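Local atomic coordinates of terminal oxygenase component of carbazole 1,9a-dioxygenase (Sphingomonas, PDB entry 3GKQ), a protein that probably catalyses, as the Rieske nonheme-iron terminal oxygenase of carbazole 1,9a-dioxygenase, the addition of dioxygen to carbazole using electrons passed on by a ferredoxin. Residues Phe182-Val187 with Val228-Gly233. Sequence-based numbering, arbitrary orientation.
Sequences FDAGHV and VFDLLG. With FE2 (Fe (II) ion), chain G.
Phe182 presses the tip of its ring against strand backbone as much as against side chains: CZ lies 3.5 Å from Val228 O, obliquely to the ring, while the carbonyl carbon of Phe229 sits at the ring edge. The iron-bearing loop that follows helix 174-181 thereby packs on the antiparallel sheet of the catalytic domain, a fold of the Bet v 1-like clan, where strand 227-230 runs out into a turn. With CG anti to the backbone N (chi1 -165°), the phenyl group reaches the strand although its CB does not point there. Val228 CG1 comes to 3.7 Å from CZ, the two side chains crossing at about a right angle, and Asp230 CB packs 3.6 Å from CE1. Ile263 and Val265 of the adjoining strand and Trp366 of helix 361-373 also touch the ring. An alanine at Phe182 would probably open a gap beside Val228 and Asp230 and leave the start of the iron-bearing loop less firmly seated on the sheet. Further along, Ala184 CB meets Leu232 CD1 at 3.5 Å, tighter than usual for two carbons. Each side of the contact holds its own Asx turn: Asp183 OD1 accepts from Gly185 N, and Asp230 OD1 from Leu232 N, which approaches from above the carboxylate plane. Asp183 serves twice more, since OD2 is hydrogen-bonded to His96, a cluster ligand, of a neighbouring subunit; this links the mononuclear iron site to a Rieske centre across the interface and is consistent with electron transfer between subunits. Its carbonyl O takes a nearly straight hydrogen bond (172°) from His186 ND1, in the imidazole plane, which fixes the ring's rotation and leaves NE2 to bind the iron, alongside His190, Asp334 and two waters.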
loop_
_atom_site.group_PDB
_atom_site.type_symbol
_atom_site.label_atom_id
_atom_site.label_comp_id
_atom_site.label_asym_id
_atom_site.label_seq_id
_atom_site.Cartn_x
_atom_site.Cartn_y
_atom_site.Cartn_z
ATOM N N PHE A 182 -15.818 -21.001 -16.608
ATOM C CA PHE A 182 -17.098 -21.626 -16.932
ATOM C C PHE A 182 -18.119 -20.671 -17.566
ATOM O O PHE A 182 -19.323 -20.826 -17.388
ATOM C CB PHE A 182 -17.685 -22.250 -15.662
ATOM C CG PHE A 182 -18.801 -23.220 -15.916
ATOM C CD1 PHE A 182 -18.607 -24.321 -16.743
ATOM C CD2 PHE A 182 -20.040 -23.050 -15.305
ATOM C CE1 PHE A 182 -19.628 -25.242 -16.956
ATOM C CE2 PHE A 182 -21.068 -23.967 -15.511
ATOM C CZ PHE A 182 -20.861 -25.063 -16.337
ATOM N N ASP A 183 -17.627 -19.696 -18.321
ATOM C CA ASP A 183 -18.474 -18.709 -18.995
ATOM C C ASP A 183 -18.514 -19.029 -20.502
ATOM O O ASP A 183 -17.471 -19.074 -21.148
ATOM C CB ASP A 183 -17.870 -17.319 -18.769
ATOM C CG ASP A 183 -18.725 -16.206 -19.326
ATOM O OD1 ASP A 183 -19.430 -16.433 -20.332
ATOM O OD2 ASP A 183 -18.674 -15.092 -18.765
ATOM N N ALA A 184 -19.707 -19.227 -21.066
ATOM C CA ALA A 184 -19.842 -19.570 -22.495
ATOM C C ALA A 184 -19.755 -18.415 -23.501
ATOM O O ALA A 184 -19.359 -18.613 -24.657
ATOM C CB ALA A 184 -21.135 -20.330 -22.724
ATOM N N GLY A 185 -20.135 -17.218 -23.081
ATOM C CA GLY A 185 -20.075 -16.095 -23.994
ATOM C C GLY A 185 -18.718 -15.427 -23.997
ATOM O O GLY A 185 -18.495 -14.463 -24.737
ATOM N N HIS A 186 -17.789 -15.939 -23.197
ATOM C CA HIS A 186 -16.488 -15.299 -23.142
ATOM C C HIS A 186 -15.564 -15.576 -24.319
ATOM O O HIS A 186 -14.558 -14.895 -24.465
ATOM C CB HIS A 186 -15.779 -15.599 -21.798
ATOM C CG HIS A 186 -14.778 -16.719 -21.840
ATOM N ND1 HIS A 186 -15.125 -18.037 -21.638
ATOM C CD2 HIS A 186 -13.428 -16.704 -21.979
ATOM C CE1 HIS A 186 -14.031 -18.784 -21.643
ATOM N NE2 HIS A 186 -12.987 -18.000 -21.847
ATOM N N VAL A 187 -15.904 -16.542 -25.172
ATOM C CA VAL A 187 -15.042 -16.851 -26.317
ATOM C C VAL A 187 -14.757 -15.615 -27.180
ATOM O O VAL A 187 -13.805 -15.600 -27.958
ATOM C CB VAL A 187 -15.640 -17.979 -27.213
ATOM C CG1 VAL A 187 -15.706 -19.281 -26.430
ATOM C CG2 VAL A 187 -17.012 -17.593 -27.715
ATOM N N VAL A 228 -21.189 -29.034 -12.750
ATOM C CA VAL A 228 -22.182 -28.630 -13.734
ATOM C C VAL A 228 -21.649 -28.784 -15.151
ATOM O O VAL A 228 -20.495 -28.458 -15.427
ATOM C CB VAL A 228 -22.581 -27.146 -13.534
ATOM C CG1 VAL A 228 -23.672 -26.756 -14.526
ATOM C CG2 VAL A 228 -23.041 -26.919 -12.097
ATOM N N PHE A 229 -22.496 -29.292 -16.040
ATOM C CA PHE A 229 -22.135 -29.468 -17.440
ATOM C C PHE A 229 -22.758 -28.324 -18.219
ATOM O O PHE A 229 -23.940 -28.018 -18.056
ATOM C CB PHE A 229 -22.679 -30.797 -17.986
ATOM C CG PHE A 229 -21.830 -31.987 -17.653
ATOM C CD1 PHE A 229 -20.656 -32.238 -18.356
ATOM C CD2 PHE A 229 -22.194 -32.850 -16.627
ATOM C CE1 PHE A 229 -19.856 -33.335 -18.040
ATOM C CE2 PHE A 229 -21.400 -33.949 -16.303
ATOM C CZ PHE A 229 -20.229 -34.190 -17.012
ATOM N N ASP A 230 -21.960 -27.682 -19.059
ATOM C CA ASP A 230 -22.463 -26.589 -19.867
ATOM C C ASP A 230 -23.026 -27.183 -21.151
ATOM O O ASP A 230 -22.286 -27.699 -21.992
ATOM C CB ASP A 230 -21.339 -25.599 -20.158
ATOM C CG ASP A 230 -21.718 -24.576 -21.197
ATOM O OD1 ASP A 230 -22.918 -24.242 -21.309
ATOM O OD2 ASP A 230 -20.803 -24.091 -21.895
ATOM N N LEU A 231 -24.350 -27.117 -21.276
ATOM C CA LEU A 231 -25.062 -27.662 -22.424
ATOM C C LEU A 231 -25.593 -26.596 -23.392
ATOM O O LEU A 231 -26.599 -26.817 -24.067
ATOM C CB LEU A 231 -26.236 -28.518 -21.935
ATOM C CG LEU A 231 -25.951 -29.659 -20.948
ATOM C CD1 LEU A 231 -27.277 -30.311 -20.558
ATOM C CD2 LEU A 231 -25.009 -30.696 -21.569
ATOM N N LEU A 232 -24.929 -25.446 -23.457
ATOM C CA LEU A 232 -25.362 -24.377 -24.354
ATOM C C LEU A 232 -25.008 -24.790 -25.786
ATOM O O LEU A 232 -25.758 -24.526 -26.730
ATOM C CB LEU A 232 -24.648 -23.067 -24.000
ATOM C CG LEU A 232 -25.265 -21.721 -24.421
ATOM C CD1 LEU A 232 -24.270 -20.608 -24.140
ATOM C CD2 LEU A 232 -25.622 -21.720 -25.889
ATOM N N GLY A 233 -23.856 -25.442 -25.932
ATOM C CA GLY A 233 -23.408 -25.892 -27.239
ATOM C C GLY A 233 -24.462 -26.719 -27.948
ATOM O O GLY A 233 -25.103 -26.260 -28.895
HETATM FE FE FE2 G . -11.311 -18.413 -21.872
HETATM O O HOH W 1 -11.634 -20.325 -22.466
HETATM O O HOH W 2 -11.716 -19.399 -19.758
#